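Local coordinates for maleylacetate reductase (Agrobacterium tumefaciens, PDB 3HL0), which reduces maleylacetate to 3-oxoadipate with NADH, probably as a step in the breakdown of gamma-resorcylate, at residues P72-V75 and T76-A79; G103-I106 and A107-D111; L253-A256 and E257-V261; L343-A346 and F347-A350. All blocks are in the same frame, centred on the assembly; numbering follows the deposited sequence. Where two conformers were deposited one is given.

Contact 1 of 4, residues P72-V75 and T76-A79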
# COMPACT_ATOMS: atom_id res chain seq x y z
N PRO A 72 10.51 8.66 4.78
CA PRO A 72 11.00 8.94 6.15
C PRO A 72 12.52 9.21 6.16
O PRO A 72 13.28 8.57 5.45
CB PRO A 72 10.62 7.67 6.93
CG PRO A 72 10.33 6.61 5.89
CD PRO A 72 10.21 7.24 4.54
N VAL A 73 12.93 10.18 6.97
CA VAL A 73 14.33 10.63 6.99
C VAL A 73 15.35 9.52 7.31
O VAL A 73 16.47 9.54 6.79
CB VAL A 73 14.48 11.89 7.91
CG1 VAL A 73 15.92 12.30 8.08
CG2 VAL A 73 13.67 13.05 7.33
N GLU A 74 14.98 8.54 8.14
CA GLU A 74 15.93 7.48 8.48
C GLU A 74 16.25 6.57 7.30
O GLU A 74 17.39 6.16 7.14
CB GLU A 74 15.56 6.70 9.74
CG GLU A 74 15.62 7.57 11.00
CD GLU A 74 17.01 8.19 11.27
OE1 GLU A 74 18.03 7.48 11.17
OE2 GLU A 74 17.09 9.40 11.61
N VAL A 75 15.25 6.31 6.44
CA VAL A 75 15.49 5.59 5.21
C VAL A 75 16.36 6.42 4.26
O VAL A 75 17.31 5.90 3.64
CB VAL A 75 14.16 5.18 4.52
CG1 VAL A 75 14.42 4.58 3.13
CG2 VAL A 75 13.40 4.20 5.40
N THR A 76 16.06 7.71 4.14
CA THR A 76 16.90 8.57 3.30
C THR A 76 18.36 8.56 3.78
O THR A 76 19.28 8.47 2.97
CB THR A 76 16.36 9.98 3.29
OG1 THR A 76 15.08 9.96 2.64
CG2 THR A 76 17.32 10.94 2.53
N LYS A 77 18.57 8.66 5.08
CA LYS A 77 19.97 8.60 5.61
C LYS A 77 20.71 7.35 5.18
O LYS A 77 21.86 7.42 4.72
CB LYS A 77 19.97 8.73 7.12
CG LYS A 77 19.61 10.14 7.53
CD LYS A 77 19.66 10.32 9.03
CE LYS A 77 19.28 11.74 9.42
NZ LYS A 77 17.84 11.79 9.70
N THR A 78 20.03 6.21 5.29
CA THR A 78 20.56 4.92 4.82
C THR A 78 20.84 4.90 3.32
O THR A 78 21.86 4.37 2.88
CB THR A 78 19.59 3.81 5.19
OG1 THR A 78 19.48 3.79 6.63
CG2 THR A 78 20.11 2.43 4.73
N ALA A 79 19.94 5.51 2.54
CA ALA A 79 20.12 5.55 1.08
C ALA A 79 21.30 6.44 0.70
O ALA A 79 22.04 6.14 -0.24
CB ALA A 79 18.85 6.06 0.40
O HOH W 1 13.04 8.02 2.68
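K77 NZ meets E74 OE2 at 3.2 Å, a salt bridge three residues apart along the first turns of helix 73-85. The ammonium comes from above the carboxylate plane, 54° out of it. The lysine runs straight as far as CE and bends only at its last torsion (chi4 92°), which swings NZ back over the preceding turn, while the glutamate, bent at chi2, brings its carboxylate across the lysine's path. Both side chains are exposed, so the pair lies at the protein surface. On the buried flank the contact is made by backbone and water. P72, at the N-cap position and packed on P43 of the second subunit, offers its carbonyl to the turn: T76 N reaches P72 O at 3.2 Å. One water donates to both P72 O and T76 OG1, at 2.8 Å each, and so bridges cap and hydroxyl. The helix continues with K77 N to V73 O at 2.8 Å and A79 N to V75 O at 2.9 Å. Around this start, T76 and A79 pack on helix 97-110, V75, T78 and A79 touch F64 of strand 60-64, and V73 bonds by its backbone to T133 of strand 129-134.

Contact 2 of 4, residues G103-I106 and A107-D111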
# COMPACT_ATOMS: atom_id res chain seq x y z
N GLY A 103 14.56 9.69 -4.35
CA GLY A 103 15.62 10.27 -5.19
C GLY A 103 15.78 11.76 -4.95
O GLY A 103 16.90 12.30 -4.94
N LYS A 104 14.64 12.44 -4.74
CA LYS A 104 14.67 13.87 -4.45
C LYS A 104 15.34 14.13 -3.11
O LYS A 104 16.12 15.09 -2.97
CB LYS A 104 13.26 14.45 -4.46
CG LYS A 104 12.63 14.65 -5.84
CD LYS A 104 11.14 14.99 -5.70
CE LYS A 104 10.66 15.69 -6.98
NZ LYS A 104 9.22 16.15 -6.81
N ALA A 105 15.03 13.31 -2.10
CA ALA A 105 15.62 13.49 -0.77
C ALA A 105 17.12 13.23 -0.78
O ALA A 105 17.85 13.86 -0.01
CB ALA A 105 14.91 12.60 0.26
N ILE A 106 17.56 12.28 -1.60
CA ILE A 106 19.00 12.01 -1.77
C ILE A 106 19.64 13.21 -2.49
O ILE A 106 20.67 13.69 -2.06
CB ILE A 106 19.25 10.69 -2.57
CG1 ILE A 106 18.79 9.49 -1.75
CG2 ILE A 106 20.73 10.56 -2.99
CD1 ILE A 106 18.66 8.20 -2.60
N ALA A 107 19.01 13.71 -3.54
CA ALA A 107 19.52 14.90 -4.24
C ALA A 107 19.64 16.11 -3.30
O ALA A 107 20.65 16.85 -3.38
CB ALA A 107 18.61 15.25 -5.44
N LEU A 108 18.68 16.30 -2.42
CA LEU A 108 18.75 17.42 -1.45
C LEU A 108 20.04 17.39 -0.62
O LEU A 108 20.60 18.43 -0.29
CB LEU A 108 17.52 17.44 -0.52
CG LEU A 108 17.43 18.49 0.58
CD1 LEU A 108 17.27 19.89 -0.04
CD2 LEU A 108 16.22 18.18 1.42
N ARG A 109 20.51 16.18 -0.32
CA ARG A 109 21.58 15.99 0.63
C ARG A 109 22.93 15.83 -0.04
O ARG A 109 23.98 16.00 0.59
CB ARG A 109 21.27 14.76 1.49
CG ARG A 109 20.15 15.06 2.49
CD ARG A 109 19.51 13.80 3.01
NE ARG A 109 18.58 14.09 4.09
CZ ARG A 109 17.28 14.40 3.91
NH1 ARG A 109 16.74 14.47 2.71
NH2 ARG A 109 16.52 14.64 4.96
N THR A 110 22.94 15.50 -1.33
CA THR A 110 24.19 15.14 -2.01
C THR A 110 24.38 15.88 -3.34
O THR A 110 25.43 15.72 -4.00
CB THR A 110 24.19 13.65 -2.39
OG1 THR A 110 23.19 13.45 -3.40
CG2 THR A 110 23.88 12.74 -1.20
N ASP A 111 23.37 16.62 -3.76
CA ASP A 111 23.30 17.20 -5.11
C ASP A 111 23.42 16.18 -6.27
O ASP A 111 23.80 16.53 -7.39
CB ASP A 111 24.29 18.37 -5.27
CG ASP A 111 23.69 19.53 -6.08
OD1 ASP A 111 22.46 19.76 -6.00
OD2 ASP A 111 24.47 20.20 -6.79
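I106 and T110 meet one turn apart near the end of helix 97-110, and the carbonyl oxygen of I106 gathers several of the bonds between the two segments. T110 OG1 donates to I106 O at 2.9 Å, and R109 N donates to the same I106 O at 3.0 Å; they arrive from opposite faces of the carbonyl plane, neither on a lone pair. T110 N adds a weak third bond. The threonine can do this because chi1 of 68° sets OG1 between its backbone N and carbonyl carbon, folded back over the preceding turn, and the same hydroxyl is also bonded to A112 N. Beside it the I106 side chain runs in the same direction, with CG2 3.8 Å from T110 OG1. A107 is buried as well: its N reaches G103 O at 2.9 Å, and its CB lies 3.4 Å from G103 O. This helix links strands 90-95 and 113-118 in a beta-alpha-beta unit of the parallel, NAD-binding sheet, and A107 touches Q114 of the second of those strands. A105 is gripped differently. R109, extended from CG to NE, lays its guanidinium so that NH1 gives a bond of 3.0 Å to A105 O, which lies at the guanidinium edge only 4° out of its plane; Q132 OE1 is a second acceptor for NH1. A105 CB lies 3.6 Å from that R109 NH1. At the pocket end, K104 lies beside the dinucleotide and its NZ is held by the carbonyl oxygens of S124, T127 and I129.

Contact 3 of 4, residues L253-A256 and E257-V261. With NAD (nicotinamide-adenine-dinucleotide), chain D.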
# COMPACT_ATOMS: atom_id res chain seq x y z
N LEU A 253 -4.19 8.46 5.68
CA LEU A 253 -5.01 7.89 4.61
C LEU A 253 -4.17 7.53 3.40
O LEU A 253 -3.16 8.16 3.15
CB LEU A 253 -6.08 8.90 4.18
CG LEU A 253 -7.05 9.38 5.26
CD1 LEU A 253 -8.18 10.13 4.60
CD2 LEU A 253 -7.63 8.19 6.03
N PRO A 254 -4.59 6.52 2.62
CA PRO A 254 -3.90 6.19 1.39
C PRO A 254 -3.91 7.42 0.46
O PRO A 254 -4.96 8.02 0.26
CB PRO A 254 -4.77 5.07 0.80
CG PRO A 254 -5.46 4.46 1.95
CD PRO A 254 -5.72 5.62 2.89
N HIS A 255 -2.76 7.74 -0.11
CA HIS A 255 -2.57 9.02 -0.83
C HIS A 255 -3.48 9.19 -2.07
O HIS A 255 -4.33 10.12 -2.12
CB HIS A 255 -1.11 9.15 -1.26
CG HIS A 255 -0.89 10.29 -2.18
ND1 HIS A 255 -0.75 11.58 -1.72
CD2 HIS A 255 -0.82 10.35 -3.54
CE1 HIS A 255 -0.58 12.39 -2.76
NE2 HIS A 255 -0.60 11.67 -3.86
N ALA A 256 -3.31 8.33 -3.06
CA ALA A 256 -4.04 8.52 -4.31
C ALA A 256 -5.54 8.41 -4.08
O ALA A 256 -6.34 9.15 -4.66
CB ALA A 256 -3.58 7.49 -5.38
N GLU A 257 -5.94 7.52 -3.18
CA GLU A 257 -7.36 7.33 -2.89
C GLU A 257 -8.00 8.56 -2.26
O GLU A 257 -9.16 8.84 -2.52
CB GLU A 257 -7.52 6.19 -1.89
CG GLU A 257 -7.34 4.79 -2.51
CD GLU A 257 -5.89 4.32 -2.59
OE1 GLU A 257 -4.91 5.10 -2.41
OE2 GLU A 257 -5.72 3.09 -2.80
N THR A 258 -7.23 9.25 -1.42
CA THR A 258 -7.72 10.51 -0.79
C THR A 258 -8.03 11.57 -1.86
O THR A 258 -9.09 12.18 -1.86
CB THR A 258 -6.70 11.04 0.21
OG1 THR A 258 -6.51 10.05 1.24
CG2 THR A 258 -7.23 12.31 0.89
N HIS A 259 -7.12 11.67 -2.83
CA HIS A 259 -7.36 12.57 -3.98
C HIS A 259 -8.58 12.17 -4.78
O HIS A 259 -9.39 12.99 -5.10
CB HIS A 259 -6.17 12.57 -4.91
CG HIS A 259 -5.07 13.43 -4.44
ND1 HIS A 259 -4.92 14.74 -4.85
CD2 HIS A 259 -4.08 13.19 -3.54
CE1 HIS A 259 -3.89 15.27 -4.21
NE2 HIS A 259 -3.36 14.35 -3.41
N ALA A 260 -8.75 10.87 -5.03
CA ALA A 260 -9.88 10.44 -5.81
C ALA A 260 -11.20 10.72 -5.12
O ALA A 260 -12.15 11.17 -5.74
CB ALA A 260 -9.77 8.90 -6.09
N VAL A 261 -11.24 10.46 -3.81
CA VAL A 261 -12.47 10.71 -3.06
C VAL A 261 -12.85 12.20 -2.97
O VAL A 261 -14.03 12.56 -3.15
CB VAL A 261 -12.39 10.08 -1.67
CG1 VAL A 261 -13.63 10.48 -0.82
CG2 VAL A 261 -12.37 8.57 -1.81
PA NAD D . 3.66 5.00 -4.61
O1A NAD D . 4.90 5.53 -5.24
O2A NAD D . 3.53 5.11 -3.14
O5B NAD D . 3.40 3.54 -5.18
C5B NAD D . 2.43 2.71 -4.53
C4B NAD D . 2.83 1.26 -4.77
O4B NAD D . 2.65 0.96 -6.16
C3B NAD D . 4.30 1.00 -4.42
O3B NAD D . 4.47 -0.24 -3.70
C2B NAD D . 4.95 0.93 -5.78
O2B NAD D . 6.11 0.13 -5.82
C1B NAD D . 3.83 0.34 -6.66
N9A NAD D . 3.97 0.67 -8.10
C8A NAD D . 4.17 1.92 -8.65
N7A NAD D . 4.24 1.80 -9.99
C5A NAD D . 4.11 0.48 -10.33
C6A NAD D . 4.12 -0.19 -11.55
N6A NAD D . 3.99 0.42 -12.75
N1A NAD D . 3.97 -1.58 -11.50
C2A NAD D . 3.79 -2.24 -10.30
N3A NAD D . 3.77 -1.58 -9.10
C4A NAD D . 3.93 -0.22 -9.13
O3 NAD D . 2.34 5.79 -5.17
PN NAD D . 2.20 7.25 -5.86
O1N NAD D . 0.74 7.57 -5.74
O2N NAD D . 2.83 7.14 -7.17
O5D NAD D . 3.01 8.27 -4.93
C5D NAD D . 2.49 8.75 -3.69
C4D NAD D . 3.63 9.51 -3.00
O4D NAD D . 4.11 10.50 -3.89
C3D NAD D . 3.09 10.25 -1.78
O3D NAD D . 4.13 10.30 -0.80
C2D NAD D . 2.80 11.63 -2.33
O2D NAD D . 2.78 12.67 -1.35
C1D NAD D . 3.95 11.79 -3.32
N1N NAD D . 3.68 12.76 -4.37
C2N NAD D . 4.53 13.82 -4.45
C3N NAD D . 4.33 14.77 -5.42
C7N NAD D . 5.33 15.85 -5.43
O7N NAD D . 5.18 16.73 -6.44
N7N NAD D . 6.30 15.94 -4.49
C4N NAD D . 3.28 14.67 -6.40
C5N NAD D . 2.42 13.57 -6.30
C6N NAD D . 2.63 12.63 -5.28
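H255 and H259, one turn apart, form the tight part of this contact, with the H255 imidazole sandwiched between protein and cofactor. Over one face, NAD C2D sits above the ring centre, 3.5 Å from H255 CE1; over the opposite face comes H259 CD2, offset toward the rim. The two imidazoles are oblique, their planes 54° apart, and H255 CE1 approaches H259 NE2 to 3.5 Å. With chi1 at 170°, H255 CG stands opposite the backbone N, and the ring reaches out to the ribose. H259 CD2 brings the edge of its ring to H255 O, 3.4 Å away, while the H259 ring also meets those of H240 and H241, the latter edge-to-face. The segments start helix 255-271 of the helical C-terminal half typical of iron-containing alcohol dehydrogenases, and the helix opens at the cofactor. P254 takes the N-cap position. Its carbonyl receives two donors of one residue: T258 OG1 lies 2.7 Å from P254 O and T258 N 3.1 Å from the same P254 O, reaching it from opposite faces. The L253 side chain crosses that of T258 at about a right angle, its CB against the hydroxyl. By contrast, P254 and E257 meet more loosely on a partly exposed side, chiefly where the glutamate, bent at chi2 (85°), curls back until OE1 is 3.2 Å from P254 CB. P254 also packs on P162 of the second subunit.

Contact 4 of 4, residues L343-A346 and F347-A350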
# COMPACT_ATOMS: atom_id res chain seq x y z
N LEU A 343 -16.64 18.07 3.85
CA LEU A 343 -16.23 16.81 4.48
C LEU A 343 -17.39 15.86 4.70
O LEU A 343 -17.23 14.65 4.56
CB LEU A 343 -15.44 17.14 5.76
CG LEU A 343 -14.08 17.76 5.52
CD1 LEU A 343 -13.51 18.22 6.89
CD2 LEU A 343 -13.11 16.81 4.80
N GLN A 344 -18.57 16.39 5.06
CA GLN A 344 -19.70 15.51 5.25
C GLN A 344 -20.13 14.85 3.97
O GLN A 344 -20.40 13.67 3.97
CB GLN A 344 -20.87 16.27 5.85
CG GLN A 344 -21.92 15.35 6.41
CD GLN A 344 -21.49 14.70 7.69
OE1 GLN A 344 -20.89 15.34 8.51
NE2 GLN A 344 -21.79 13.42 7.85
N ARG A 345 -20.17 15.62 2.89
CA ARG A 345 -20.51 15.02 1.59
C ARG A 345 -19.47 13.95 1.17
O ARG A 345 -19.87 12.89 0.65
CB ARG A 345 -20.56 16.10 0.50
CG ARG A 345 -21.64 17.22 0.69
CD ARG A 345 -23.07 16.69 0.80
NE ARG A 345 -23.46 16.20 2.13
CZ ARG A 345 -23.75 17.00 3.16
NH1 ARG A 345 -24.17 16.46 4.33
NH2 ARG A 345 -23.66 18.33 3.02
N ALA A 346 -18.19 14.28 1.32
CA ALA A 346 -17.11 13.32 0.98
C ALA A 346 -17.18 12.10 1.89
O ALA A 346 -17.01 10.99 1.43
CB ALA A 346 -15.75 13.97 1.07
N PHE A 347 -17.55 12.29 3.16
CA PHE A 347 -17.70 11.14 4.08
C PHE A 347 -18.82 10.20 3.64
O PHE A 347 -18.69 8.96 3.72
CB PHE A 347 -17.98 11.68 5.50
CG PHE A 347 -18.26 10.60 6.52
CD1 PHE A 347 -17.21 9.84 7.04
CD2 PHE A 347 -19.56 10.38 6.96
CE1 PHE A 347 -17.49 8.83 8.00
CE2 PHE A 347 -19.82 9.37 7.91
CZ PHE A 347 -18.78 8.62 8.42
N GLU A 348 -19.92 10.79 3.19
CA GLU A 348 -21.10 10.07 2.71
C GLU A 348 -20.91 9.41 1.35
O GLU A 348 -21.69 8.53 0.97
CB GLU A 348 -22.25 11.09 2.56
CG GLU A 348 -22.87 11.52 3.84
CD GLU A 348 -23.67 12.83 3.71
OE1 GLU A 348 -23.90 13.33 2.56
OE2 GLU A 348 -24.09 13.35 4.79
N GLY A 349 -19.94 9.89 0.58
CA GLY A 349 -19.88 9.52 -0.82
C GLY A 349 -21.01 10.12 -1.63
O GLY A 349 -21.44 9.52 -2.64
N ALA A 350 -21.51 11.30 -1.23
CA ALA A 350 -22.62 11.99 -1.93
C ALA A 350 -22.16 12.57 -3.26
O ALA A 350 -21.00 12.95 -3.38
CB ALA A 350 -23.19 13.10 -1.06
O HOH W 2 -23.54 11.90 6.90
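E348 OE2 is gripped by R345 NH1 at 3.1 Å and by a water that donates to OE2 at 2.6 Å. The other carboxylate oxygen, E348 OE1, takes R345 NE at 2.9 Å along a nearly straight bond, so the arginine holds the glutamate side-on with two nitrogens, one to each oxygen. Both acceptors lie close to the guanidinium plane, yet the two flat groups are turned 37° apart: OE2 is met on its syn side, OE1 from above the carboxylate plane by 40°. Bends at chi2 and chi3 fold R345 over so that it lies alongside the extended glutamate of the next turn, and the two bonds together should limit rotation of both groups. The same water also lies by Q344 NE2, but so close that this link is doubtful, while Q344 OE1 is hydrogen-bonded to R340. Q344 also runs beside F347, with NE2 3.9 Å from CD2. Beneath these side chains helix 336-348 ends in a Schellman motif: A350 N returns to R345 O at 3.0 Å and G349 N to A346 O at 3.2 Å, with G349 at positive phi. A350 then turns its CB to within 4.0 Å of R345 CD. The C-terminal end of the helix is wedged between others: L343, Q344 and F347 lean on helix 316-323, R345 and A346 on H265 of helix 255-271, and A346 bonds by its backbone to L306, in the loop between helices 289-300 and 316-323.

In the fold
All four contacts are local, each within a single helix or at its end, so none closes a long loop and, read from the N terminus, they follow in series without nesting or crossing. Contact 1 opens helix 73-85, after strand 60-64; contact 2 lies in helix 97-110, between strands 90-95 and 113-118. The two touch, with centres about 11 Å apart, and join neighbouring helices of the dinucleotide-binding half. Contact 3 lies across the cofactor, its centre about 26 Å from that of contact 2, at the start of a helix in the C-terminal half. Contact 4 ends the last helix; V261 touches A346, so contact 4 packs against contact 3 and the last helix lies against the helix that begins at NAD.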